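Local coordinates for protein tail component (Lactobacillus phage J-1, PDB 5LY8) that probably contributes to host recognition by the phage, as the second carbohydrate-binding module of an evolved distal tail (Dit) protein that also binds magnesium, at residues K11-F22 / Q227-Y238; S89-V97 / S202-T210. One frame throughout, in Å; residues are numbered along the deposited sequence. Where two conformers were deposited one is given.

How the contacts relate
Contact 1 pairs the first strand of the domain with the last, whereas contact 2 joins two different sheets. The two lie side by side, centres about 11 Å apart, and strand 94-103 of contact 2 neighbours strand 223-238 of contact 1 in the antiparallel sheet. Backbone pairs tie them directly: E232 N to Q95 O and Y230 O to V97 N, each 2.9 Å and probably hydrogen-bonded. Between the sheets, the ring of Y18 from contact 1 stacks on W209 of contact 2, and Y18 OH lies 3.3 Å from F96 CE1. One magnesium ion sits at the D21 and Q227 end of contact 1, about 13 Å from the side chain of W209.

Contact 1. Residues K11-F22 / Q227-Y238; sequences KQKSERVYHLDF and QDSYFEWINVDY. With MG (magnesium ion), chain C.
R16 reaches across to strand 227-234 with its whole length. CB lies 4.0 Å from E232 CG, and CG packs against F231 O. With CG anti to the backbone N (chi1 -158°) and a bend at chi3, the guanidinium settles flat over the Y230 ring, planes 16° apart, as a cation-pi stack. NE and NH2 both grip E232 OE1 side-on, each at 2.9 Å and from the same face of the carboxylate, while E232 OE2 turns to Q95. A planar, charged arginine suits this place because it serves ring and acid together.

On the same face H19 gives NE2 to the syn side of D228 OD1 at 2.7 Å. Imidazole suits the place by offering an in-plane N-H to a carboxylate oxygen that also accepts from a magnesium-bound water, so the aspartate links histidine to metal site. D21 O and Q227 O, with G59 and three waters, hold that ion. On the face carrying L20 and F231, Y18 OH bonds S229 OG, which also meets N98. Farther along, K13 NZ stands over the Y238 ring, 3.8 Å from its centroid, a face whose pi electrons suit an ammonium group.

The strands run antiparallel, with a beta bulge between K13 and E15. Strand 11-20 is an outermost strand of the six-stranded sheet; strand 223-238 lies between it and strand 94-103.

Contact 2. Residues S89-V97 / S202-T210; sequences SNTANFQFV and SSVPIDGWT
N90 and I206 make the one direct hydrogen bond between the segments: I206 N gives its proton to N90 O at 3.2 Å. Beside it the N90 side chain leans over P205, OD1 coming 3.3 Å from P205 CB. Asparagine suits the place because one arm of its amide lies against the proline ring while the other, ND2, gives N-H to the water that bridges to I206 O.

Deeper in, the contact is apolar. I206 CD1 meets F94 CE2 at 3.6 Å, the two side chains coming from opposite directions; I206 CG1 lies between backbone N and carbonyl carbon (chi1 58°), which sends CD1 towards the ring. F96 sets CZ against W209 CB at 3.7 Å, and the two rings form an oblique pair with planes at 55°. Large flat residues fill the space between backbones that are 9.0 Å apart at the CA atoms of F96 and W209.

An ST turn, with S89 OG accepting from T91 N, shapes the loop that presents N90. K174 NZ bonds T91 O, and strand 110-118 adds L116 against both phenylalanines. F231 meets the F94 ring. A classic beta bulge at D207 and G208, against strand 110-118, leads into strand 208-216. Aromatic and aliphatic side chains packed between two sheets are what a beta-sandwich core consists of, consistent with the concanavalin-like clan of this carbohydrate-binding domain.

Contact 1. Residues K11-F22 / Q227-Y238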
loop_
_atom_site.group_PDB
_atom_site.type_symbol
_atom_site.label_atom_id
_atom_site.label_comp_id
_atom_site.label_asym_id
_atom_site.label_seq_id
_atom_site.Cartn_x
_atom_site.Cartn_y
_atom_site.Cartn_z
ATOM N N LYS A 11 0.116 -29.457 -10.945
ATOM C CA LYS A 11 0.080 -28.279 -11.785
ATOM C C LYS A 11 -0.171 -27.075 -10.888
ATOM O O LYS A 11 -0.450 -27.234 -9.732
ATOM C CB LYS A 11 -0.999 -28.394 -12.863
ATOM C CG LYS A 11 -0.767 -29.586 -13.784
ATOM C CD LYS A 11 -1.873 -29.818 -14.791
ATOM C CE LYS A 11 -1.580 -31.064 -15.613
ATOM N NZ LYS A 11 -2.170 -32.235 -14.917
ATOM N N GLN A 12 -0.054 -25.874 -11.432
ATOM C CA GLN A 12 -0.294 -24.655 -10.642
ATOM C C GLN A 12 -1.136 -23.606 -11.369
ATOM O O GLN A 12 -1.129 -23.550 -12.564
ATOM C CB GLN A 12 1.026 -24.040 -10.238
ATOM C CG GLN A 12 1.871 -24.995 -9.418
ATOM C CD GLN A 12 3.122 -24.345 -8.920
ATOM O OE1 GLN A 12 3.821 -23.680 -9.668
ATOM N NE2 GLN A 12 3.424 -24.556 -7.644
ATOM N N LYS A 13 -1.829 -22.749 -10.621
ATOM C CA LYS A 13 -2.547 -21.626 -11.207
ATOM C C LYS A 13 -2.575 -20.372 -10.283
ATOM O O LYS A 13 -2.158 -20.473 -9.154
ATOM C CB LYS A 13 -3.934 -22.074 -11.580
ATOM C CG LYS A 13 -4.854 -22.429 -10.444
ATOM C CD LYS A 13 -6.214 -22.811 -11.007
ATOM C CE LYS A 13 -7.152 -23.354 -9.952
ATOM N NZ LYS A 13 -6.770 -24.718 -9.535
ATOM N N SER A 14 -3.072 -19.230 -10.768
ATOM C CA SER A 14 -3.286 -18.071 -9.904
ATOM C C SER A 14 -4.740 -18.060 -9.447
ATOM O O SER A 14 -5.622 -18.553 -10.169
ATOM C CB SER A 14 -2.905 -16.771 -10.607
ATOM O OG SER A 14 -3.743 -16.462 -11.706
ATOM N N GLU A 15 -4.988 -17.573 -8.217
ATOM C CA GLU A 15 -6.329 -17.540 -7.654
ATOM C C GLU A 15 -6.596 -16.138 -7.126
ATOM O O GLU A 15 -6.022 -15.748 -6.102
ATOM C CB GLU A 15 -6.518 -18.586 -6.542
ATOM C CG GLU A 15 -6.208 -19.987 -7.002
ATOM C CD GLU A 15 -6.269 -21.070 -5.955
ATOM O OE1 GLU A 15 -6.253 -20.753 -4.736
ATOM O OE2 GLU A 15 -6.252 -22.252 -6.363
ATOM N N ARG A 16 -7.459 -15.385 -7.804
ATOM C CA ARG A 16 -7.798 -14.051 -7.374
ATOM C C ARG A 16 -8.727 -14.089 -6.181
ATOM O O ARG A 16 -9.715 -14.830 -6.196
ATOM C CB ARG A 16 -8.391 -13.237 -8.529
ATOM C CG ARG A 16 -8.230 -11.747 -8.245
ATOM C CD ARG A 16 -8.444 -10.921 -9.465
ATOM N NE ARG A 16 -7.215 -10.756 -10.235
ATOM C CZ ARG A 16 -7.102 -9.869 -11.211
ATOM N NH1 ARG A 16 -8.124 -9.086 -11.521
ATOM N NH2 ARG A 16 -5.960 -9.742 -11.871
ATOM N N VAL A 17 -8.374 -13.369 -5.117
ATOM C CA VAL A 17 -9.158 -13.311 -3.894
ATOM C C VAL A 17 -10.223 -12.234 -4.033
ATOM O O VAL A 17 -11.365 -12.457 -3.612
ATOM C CB VAL A 17 -8.216 -13.076 -2.693
ATOM C CG1 VAL A 17 -8.963 -12.646 -1.434
ATOM C CG2 VAL A 17 -7.394 -14.328 -2.421
ATOM N N TYR A 18 -9.861 -11.064 -4.589
ATOM C CA TYR A 18 -10.836 -9.993 -4.757
ATOM C C TYR A 18 -10.291 -9.114 -5.843
ATOM O O TYR A 18 -9.093 -9.152 -6.135
ATOM C CB TYR A 18 -11.050 -9.168 -3.449
ATOM C CG TYR A 18 -9.921 -8.194 -3.173
ATOM C CD1 TYR A 18 -8.782 -8.597 -2.482
ATOM C CD2 TYR A 18 -9.954 -6.897 -3.676
ATOM C CE1 TYR A 18 -7.702 -7.736 -2.304
ATOM C CE2 TYR A 18 -8.878 -6.031 -3.503
ATOM C CZ TYR A 18 -7.746 -6.466 -2.850
ATOM O OH TYR A 18 -6.667 -5.636 -2.703
ATOM N N HIS A 19 -11.169 -8.283 -6.397
ATOM C CA HIS A 19 -10.788 -7.292 -7.374
ATOM C C HIS A 19 -11.718 -6.108 -7.228
ATOM O O HIS A 19 -12.948 -6.256 -7.312
ATOM C CB HIS A 19 -10.835 -7.866 -8.807
ATOM C CG HIS A 19 -10.592 -6.832 -9.860
ATOM N ND1 HIS A 19 -11.266 -6.862 -11.059
ATOM C CD2 HIS A 19 -9.793 -5.737 -9.840
ATOM C CE1 HIS A 19 -10.846 -5.815 -11.743
ATOM N NE2 HIS A 19 -9.958 -5.106 -11.054
ATOM N N LEU A 20 -11.145 -4.939 -6.953
ATOM C CA LEU A 20 -11.897 -3.684 -6.932
ATOM C C LEU A 20 -11.550 -2.894 -8.179
ATOM O O LEU A 20 -10.385 -2.571 -8.383
ATOM C CB LEU A 20 -11.587 -2.817 -5.696
ATOM C CG LEU A 20 -11.826 -3.511 -4.347
ATOM C CD1 LEU A 20 -11.426 -2.615 -3.194
ATOM C CD2 LEU A 20 -13.284 -3.956 -4.169
ATOM N N ASP A 21 -12.535 -2.610 -9.020
ATOM C CA ASP A 21 -12.327 -1.730 -10.174
ATOM C C ASP A 21 -12.911 -0.340 -9.939
ATOM O O ASP A 21 -12.717 0.552 -10.766
ATOM C CB ASP A 21 -12.884 -2.325 -11.471
ATOM C CG ASP A 21 -14.349 -2.672 -11.476
ATOM O OD1 ASP A 21 -15.125 -2.066 -10.684
ATOM O OD2 ASP A 21 -14.727 -3.592 -12.243
ATOM N N PHE A 22 -13.648 -0.151 -8.844
ATOM C CA PHE A 22 -14.229 1.130 -8.427
ATOM C C PHE A 22 -15.318 1.637 -9.364
ATOM O O PHE A 22 -15.716 2.790 -9.210
ATOM C CB PHE A 22 -13.160 2.213 -8.163
ATOM C CG PHE A 22 -12.188 1.746 -7.111
ATOM C CD1 PHE A 22 -10.864 1.508 -7.424
ATOM C CD2 PHE A 22 -12.611 1.504 -5.808
ATOM C CE1 PHE A 22 -9.966 1.072 -6.446
ATOM C CE2 PHE A 22 -11.709 1.076 -4.830
ATOM C CZ PHE A 22 -10.412 0.811 -5.171
ATOM N N GLN A 227 -7.064 3.481 -8.765
ATOM C CA GLN A 227 -7.859 3.061 -9.920
ATOM C C GLN A 227 -8.189 1.583 -9.976
ATOM O O GLN A 227 -9.102 1.204 -10.714
ATOM C CB GLN A 227 -7.182 3.494 -11.242
ATOM C CG GLN A 227 -6.717 4.961 -11.204
ATOM C CD GLN A 227 -6.554 5.658 -12.534
ATOM O OE1 GLN A 227 -6.702 5.054 -13.627
ATOM N NE2 GLN A 227 -6.285 6.972 -12.446
ATOM N N ASP A 228 -7.484 0.743 -9.212
ATOM C CA ASP A 228 -7.704 -0.694 -9.279
ATOM C C ASP A 228 -6.988 -1.321 -8.111
ATOM O O ASP A 228 -5.936 -0.826 -7.673
ATOM C CB ASP A 228 -7.129 -1.255 -10.608
ATOM C CG ASP A 228 -7.655 -2.630 -10.970
ATOM O OD1 ASP A 228 -8.808 -2.716 -11.436
ATOM O OD2 ASP A 228 -6.949 -3.631 -10.688
ATOM N N SER A 229 -7.534 -2.431 -7.607
ATOM C CA SER A 229 -6.894 -3.178 -6.534
ATOM C C SER A 229 -7.197 -4.656 -6.688
ATOM O O SER A 229 -8.356 -5.018 -6.913
ATOM C CB SER A 229 -7.443 -2.722 -5.180
ATOM O OG SER A 229 -6.735 -3.289 -4.083
ATOM N N TYR A 230 -6.201 -5.527 -6.474
ATOM C CA TYR A 230 -6.487 -6.958 -6.433
ATOM C C TYR A 230 -5.399 -7.655 -5.675
ATOM O O TYR A 230 -4.257 -7.181 -5.582
ATOM C CB TYR A 230 -6.720 -7.608 -7.814
ATOM C CG TYR A 230 -5.565 -7.549 -8.775
ATOM C CD1 TYR A 230 -4.586 -8.541 -8.784
ATOM C CD2 TYR A 230 -5.488 -6.546 -9.731
ATOM C CE1 TYR A 230 -3.558 -8.532 -9.723
ATOM C CE2 TYR A 230 -4.451 -6.513 -10.660
ATOM C CZ TYR A 230 -3.497 -7.515 -10.661
ATOM O OH TYR A 230 -2.453 -7.456 -11.567
ATOM N N PHE A 231 -5.739 -8.848 -5.195
ATOM C CA PHE A 231 -4.784 -9.737 -4.560
ATOM C C PHE A 231 -5.003 -11.106 -5.175
ATOM O O PHE A 231 -6.158 -11.551 -5.303
ATOM C CB PHE A 231 -5.037 -9.837 -3.056
ATOM C CG PHE A 231 -4.135 -10.830 -2.348
ATOM C CD1 PHE A 231 -2.966 -10.412 -1.732
ATOM C CD2 PHE A 231 -4.439 -12.194 -2.340
ATOM C CE1 PHE A 231 -2.139 -11.332 -1.080
ATOM C CE2 PHE A 231 -3.593 -13.113 -1.718
ATOM C CZ PHE A 231 -2.465 -12.681 -1.077
ATOM N N GLU A 232 -3.913 -11.764 -5.569
ATOM C CA GLU A 232 -3.946 -13.126 -6.073
ATOM C C GLU A 232 -2.951 -14.012 -5.390
ATOM O O GLU A 232 -1.786 -13.642 -5.277
ATOM C CB GLU A 232 -3.607 -13.183 -7.578
ATOM C CG GLU A 232 -4.475 -12.396 -8.529
ATOM C CD GLU A 232 -3.991 -12.429 -9.970
ATOM O OE1 GLU A 232 -4.857 -12.260 -10.854
ATOM O OE2 GLU A 232 -2.758 -12.470 -10.207
ATOM N N TRP A 233 -3.385 -15.223 -5.035
ATOM C CA TRP A 233 -2.460 -16.272 -4.666
ATOM C C TRP A 233 -1.867 -16.763 -5.993
ATOM O O TRP A 233 -2.607 -16.892 -6.971
ATOM C CB TRP A 233 -3.184 -17.433 -3.992
ATOM C CG TRP A 233 -3.726 -17.097 -2.639
ATOM C CD1 TRP A 233 -5.038 -17.034 -2.277
ATOM C CD2 TRP A 233 -2.970 -16.772 -1.470
ATOM N NE1 TRP A 233 -5.143 -16.775 -0.933
ATOM C CE2 TRP A 233 -3.891 -16.614 -0.410
ATOM C CE3 TRP A 233 -1.599 -16.679 -1.195
ATOM C CZ2 TRP A 233 -3.489 -16.296 0.892
ATOM C CZ3 TRP A 233 -1.208 -16.336 0.091
ATOM C CH2 TRP A 233 -2.149 -16.144 1.109
ATOM N N ILE A 234 -0.558 -17.015 -6.041
ATOM C CA ILE A 234 0.076 -17.469 -7.280
ATOM C C ILE A 234 0.849 -18.763 -7.042
ATOM O O ILE A 234 1.141 -19.119 -5.890
ATOM C CB ILE A 234 0.922 -16.373 -7.963
ATOM C CG1 ILE A 234 2.129 -16.005 -7.101
ATOM C CG2 ILE A 234 0.070 -15.139 -8.383
ATOM C CD1 ILE A 234 3.062 -14.939 -7.666
ATOM N N ASN A 235 1.122 -19.502 -8.133
ATOM C CA ASN A 235 1.833 -20.792 -8.069
ATOM C C ASN A 235 1.089 -21.723 -7.091
ATOM O O ASN A 235 1.704 -22.264 -6.160
ATOM C CB ASN A 235 3.310 -20.587 -7.637
ATOM C CG ASN A 235 4.060 -19.590 -8.479
ATOM O OD1 ASN A 235 4.078 -19.650 -9.717
ATOM N ND2 ASN A 235 4.681 -18.640 -7.817
ATOM N N VAL A 236 -0.262 -21.804 -7.234
ATOM C CA VAL A 236 -1.075 -22.610 -6.312
ATOM C C VAL A 236 -1.117 -24.021 -6.860
ATOM O O VAL A 236 -1.685 -24.252 -7.943
ATOM C CB VAL A 236 -2.518 -22.102 -6.056
ATOM C CG1 VAL A 236 -3.203 -22.957 -4.977
ATOM C CG2 VAL A 236 -2.547 -20.627 -5.671
ATOM N N ASP A 237 -0.609 -24.995 -6.102
ATOM C CA ASP A 237 -0.674 -26.401 -6.544
ATOM C C ASP A 237 -2.094 -26.900 -6.641
ATOM O O ASP A 237 -2.901 -26.603 -5.836
ATOM C CB ASP A 237 0.021 -27.316 -5.550
ATOM C CG ASP A 237 1.507 -27.172 -5.532
ATOM O OD1 ASP A 237 2.064 -26.565 -6.455
ATOM O OD2 ASP A 237 2.134 -27.715 -4.595
ATOM N N TYR A 238 -2.349 -27.731 -7.637
ATOM C CA TYR A 238 -3.627 -28.430 -7.782
ATOM C C TYR A 238 -3.378 -29.704 -8.578
ATOM O O TYR A 238 -2.417 -29.811 -9.307
ATOM C CB TYR A 238 -4.710 -27.547 -8.409
ATOM C CG TYR A 238 -4.609 -27.370 -9.896
ATOM C CD1 TYR A 238 -5.352 -28.152 -10.761
ATOM C CD2 TYR A 238 -3.768 -26.422 -10.447
ATOM C CE1 TYR A 238 -5.250 -28.012 -12.136
ATOM C CE2 TYR A 238 -3.668 -26.256 -11.823
ATOM C CZ TYR A 238 -4.413 -27.056 -12.658
ATOM O OH TYR A 238 -4.300 -26.916 -14.002
HETATM MG MG MG C . -10.939 1.255 -12.146
HETATM O O HOH W 1 -4.558 -24.294 -7.738
HETATM O O HOH W 2 -9.978 -0.815 -12.983
HETATM O O HOH W 3 -12.676 0.856 -13.884
HETATM O O HOH W 4 -10.014 2.276 -14.159
#

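Contact 2. Residues S89-V97 / S202-T210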
loop_
_atom_site.group_PDB
_atom_site.type_symbol
_atom_site.label_atom_id
_atom_site.label_comp_id
_atom_site.label_asym_id
_atom_site.label_seq_id
_atom_site.Cartn_x
_atom_site.Cartn_y
_atom_site.Cartn_z
ATOM N N SER A 89 -3.189 -23.078 2.015
ATOM C CA SER A 89 -2.048 -22.314 2.517
ATOM C C SER A 89 -2.311 -20.833 2.471
ATOM O O SER A 89 -2.887 -20.317 1.506
ATOM C CB SER A 89 -0.779 -22.597 1.704
ATOM O OG SER A 89 0.299 -21.745 2.070
ATOM N N ASN A 90 -1.854 -20.134 3.518
ATOM C CA ASN A 90 -1.820 -18.682 3.514
ATOM C C ASN A 90 -0.376 -18.177 3.681
ATOM O O ASN A 90 -0.136 -16.984 3.907
ATOM C CB ASN A 90 -2.780 -18.033 4.494
ATOM C CG ASN A 90 -2.628 -18.527 5.893
ATOM O OD1 ASN A 90 -1.666 -19.219 6.237
ATOM N ND2 ASN A 90 -3.618 -18.231 6.719
ATOM N N THR A 91 0.583 -19.094 3.522
ATOM C CA THR A 91 2.011 -18.756 3.590
ATOM C C THR A 91 2.614 -18.816 2.193
ATOM O O THR A 91 3.803 -18.526 2.022
ATOM C CB THR A 91 2.774 -19.694 4.540
ATOM O OG1 THR A 91 2.576 -21.050 4.118
ATOM C CG2 THR A 91 2.352 -19.522 6.000
ATOM N N ALA A 92 1.791 -19.172 1.188
ATOM C CA ALA A 92 2.184 -19.328 -0.202
ATOM C C ALA A 92 2.449 -18.008 -0.925
ATOM O O ALA A 92 2.239 -16.908 -0.375
ATOM C CB ALA A 92 1.151 -20.190 -0.939
ATOM N N ASN A 93 2.933 -18.120 -2.165
ATOM C CA ASN A 93 3.281 -16.971 -2.995
ATOM C C ASN A 93 2.064 -16.149 -3.388
ATOM O O ASN A 93 0.948 -16.668 -3.469
ATOM C CB ASN A 93 3.981 -17.437 -4.270
ATOM C CG ASN A 93 5.299 -18.147 -4.106
ATOM O OD1 ASN A 93 5.826 -18.711 -5.085
ATOM N ND2 ASN A 93 5.842 -18.146 -2.898
ATOM N N PHE A 94 2.265 -14.848 -3.612
ATOM C CA PHE A 94 1.141 -13.990 -3.974
ATOM C C PHE A 94 1.622 -12.775 -4.687
ATOM O O PHE A 94 2.818 -12.482 -4.688
ATOM C CB PHE A 94 0.374 -13.533 -2.694
ATOM C CG PHE A 94 1.174 -12.737 -1.683
ATOM C CD1 PHE A 94 1.567 -11.424 -1.953
ATOM C CD2 PHE A 94 1.527 -13.295 -0.460
ATOM C CE1 PHE A 94 2.340 -10.706 -1.028
ATOM C CE2 PHE A 94 2.246 -12.546 0.484
ATOM C CZ PHE A 94 2.663 -11.268 0.187
ATOM N N GLN A 95 0.676 -12.041 -5.273
ATOM C CA GLN A 95 0.913 -10.674 -5.710
ATOM C C GLN A 95 -0.266 -9.818 -5.300
ATOM O O GLN A 95 -1.432 -10.231 -5.434
ATOM C CB GLN A 95 1.267 -10.507 -7.183
ATOM C CG GLN A 95 0.184 -10.842 -8.168
ATOM C CD GLN A 95 0.532 -10.346 -9.554
ATOM O OE1 GLN A 95 1.400 -9.477 -9.734
ATOM N NE2 GLN A 95 -0.210 -10.805 -10.548
ATOM N N PHE A 96 0.043 -8.618 -4.828
ATOM C CA PHE A 96 -0.934 -7.625 -4.360
ATOM C C PHE A 96 -0.677 -6.370 -5.156
ATOM O O PHE A 96 0.403 -5.790 -5.013
ATOM C CB PHE A 96 -0.678 -7.422 -2.872
ATOM C CG PHE A 96 -1.472 -6.378 -2.142
ATOM C CD1 PHE A 96 -2.862 -6.299 -2.271
ATOM C CD2 PHE A 96 -0.860 -5.543 -1.230
ATOM C CE1 PHE A 96 -3.606 -5.386 -1.519
ATOM C CE2 PHE A 96 -1.601 -4.620 -0.489
ATOM C CZ PHE A 96 -2.976 -4.560 -0.615
ATOM N N VAL A 97 -1.619 -5.996 -6.026
ATOM C CA VAL A 97 -1.388 -4.963 -7.035
ATOM C C VAL A 97 -2.383 -3.845 -6.885
ATOM O O VAL A 97 -3.604 -4.105 -6.899
ATOM C CB VAL A 97 -1.492 -5.591 -8.450
ATOM C CG1 VAL A 97 -1.194 -4.556 -9.542
ATOM C CG2 VAL A 97 -0.544 -6.790 -8.596
ATOM N N SER A 202 8.926 -17.333 4.111
ATOM C CA SER A 202 8.104 -18.349 3.464
ATOM C C SER A 202 7.188 -19.087 4.455
ATOM O O SER A 202 6.306 -19.805 3.998
ATOM C CB SER A 202 8.978 -19.356 2.722
ATOM O OG SER A 202 9.920 -19.964 3.589
ATOM N N SER A 203 7.396 -18.955 5.783
ATOM C CA SER A 203 6.547 -19.581 6.800
ATOM C C SER A 203 5.573 -18.593 7.456
ATOM O O SER A 203 4.791 -19.005 8.327
ATOM C CB SER A 203 7.406 -20.239 7.876
ATOM O OG SER A 203 8.143 -21.306 7.297
ATOM N N VAL A 204 5.629 -17.322 7.070
ATOM C CA VAL A 204 4.829 -16.275 7.696
ATOM C C VAL A 204 3.516 -16.086 6.931
ATOM O O VAL A 204 3.547 -15.836 5.726
ATOM C CB VAL A 204 5.634 -14.952 7.782
ATOM C CG1 VAL A 204 4.766 -13.818 8.351
ATOM C CG2 VAL A 204 6.902 -15.145 8.620
ATOM N N PRO A 205 2.361 -16.221 7.609
ATOM C CA PRO A 205 1.083 -16.102 6.904
ATOM C C PRO A 205 0.578 -14.685 6.769
ATOM O O PRO A 205 1.056 -13.759 7.447
ATOM C CB PRO A 205 0.127 -16.917 7.779
ATOM C CG PRO A 205 0.748 -16.920 9.137
ATOM C CD PRO A 205 2.185 -16.640 9.016
ATOM N N ILE A 206 -0.436 -14.527 5.926
ATOM C CA ILE A 206 -1.192 -13.293 5.791
ATOM C C ILE A 206 -2.686 -13.616 5.802
ATOM O O ILE A 206 -3.100 -14.706 5.375
ATOM C CB ILE A 206 -0.793 -12.369 4.614
ATOM C CG1 ILE A 206 -0.915 -13.096 3.310
ATOM C CG2 ILE A 206 0.613 -11.712 4.815
ATOM C CD1 ILE A 206 -0.956 -12.161 2.148
ATOM N N ASP A 207 -3.508 -12.657 6.259
ATOM C CA ASP A 207 -4.954 -12.847 6.297
ATOM C C ASP A 207 -5.734 -11.568 5.997
ATOM O O ASP A 207 -6.954 -11.567 6.126
ATOM C CB ASP A 207 -5.420 -13.441 7.653
ATOM C CG ASP A 207 -5.222 -12.484 8.830
ATOM O OD1 ASP A 207 -4.940 -11.312 8.594
ATOM O OD2 ASP A 207 -5.377 -12.920 9.996
ATOM N N GLY A 208 -5.063 -10.495 5.602
ATOM C CA GLY A 208 -5.781 -9.255 5.375
ATOM C C GLY A 208 -4.959 -8.229 4.655
ATOM O O GLY A 208 -3.737 -8.358 4.521
ATOM N N TRP A 209 -5.660 -7.181 4.197
ATOM C CA TRP A 209 -5.001 -6.053 3.546
ATOM C C TRP A 209 -5.650 -4.764 3.978
ATOM O O TRP A 209 -6.848 -4.753 4.295
ATOM C CB TRP A 209 -5.045 -6.194 2.006
ATOM C CG TRP A 209 -6.431 -6.147 1.421
ATOM C CD1 TRP A 209 -7.287 -7.196 1.259
ATOM C CD2 TRP A 209 -7.113 -4.990 0.916
ATOM N NE1 TRP A 209 -8.464 -6.766 0.695
ATOM C CE2 TRP A 209 -8.385 -5.415 0.481
ATOM C CE3 TRP A 209 -6.785 -3.626 0.803
ATOM C CZ2 TRP A 209 -9.319 -4.539 -0.087
ATOM C CZ3 TRP A 209 -7.724 -2.755 0.275
ATOM C CH2 TRP A 209 -8.953 -3.223 -0.211
ATOM N N THR A 210 -4.868 -3.679 3.952
ATOM C CA THR A 210 -5.362 -2.331 4.199
ATOM C C THR A 210 -4.695 -1.380 3.226
ATOM O O THR A 210 -3.479 -1.455 3.030
ATOM C CB THR A 210 -5.029 -1.846 5.630
ATOM O OG1 THR A 210 -5.696 -2.669 6.592
ATOM C CG2 THR A 210 -5.448 -0.373 5.873
HETATM O O HOH W 5 -5.366 -16.266 5.436
#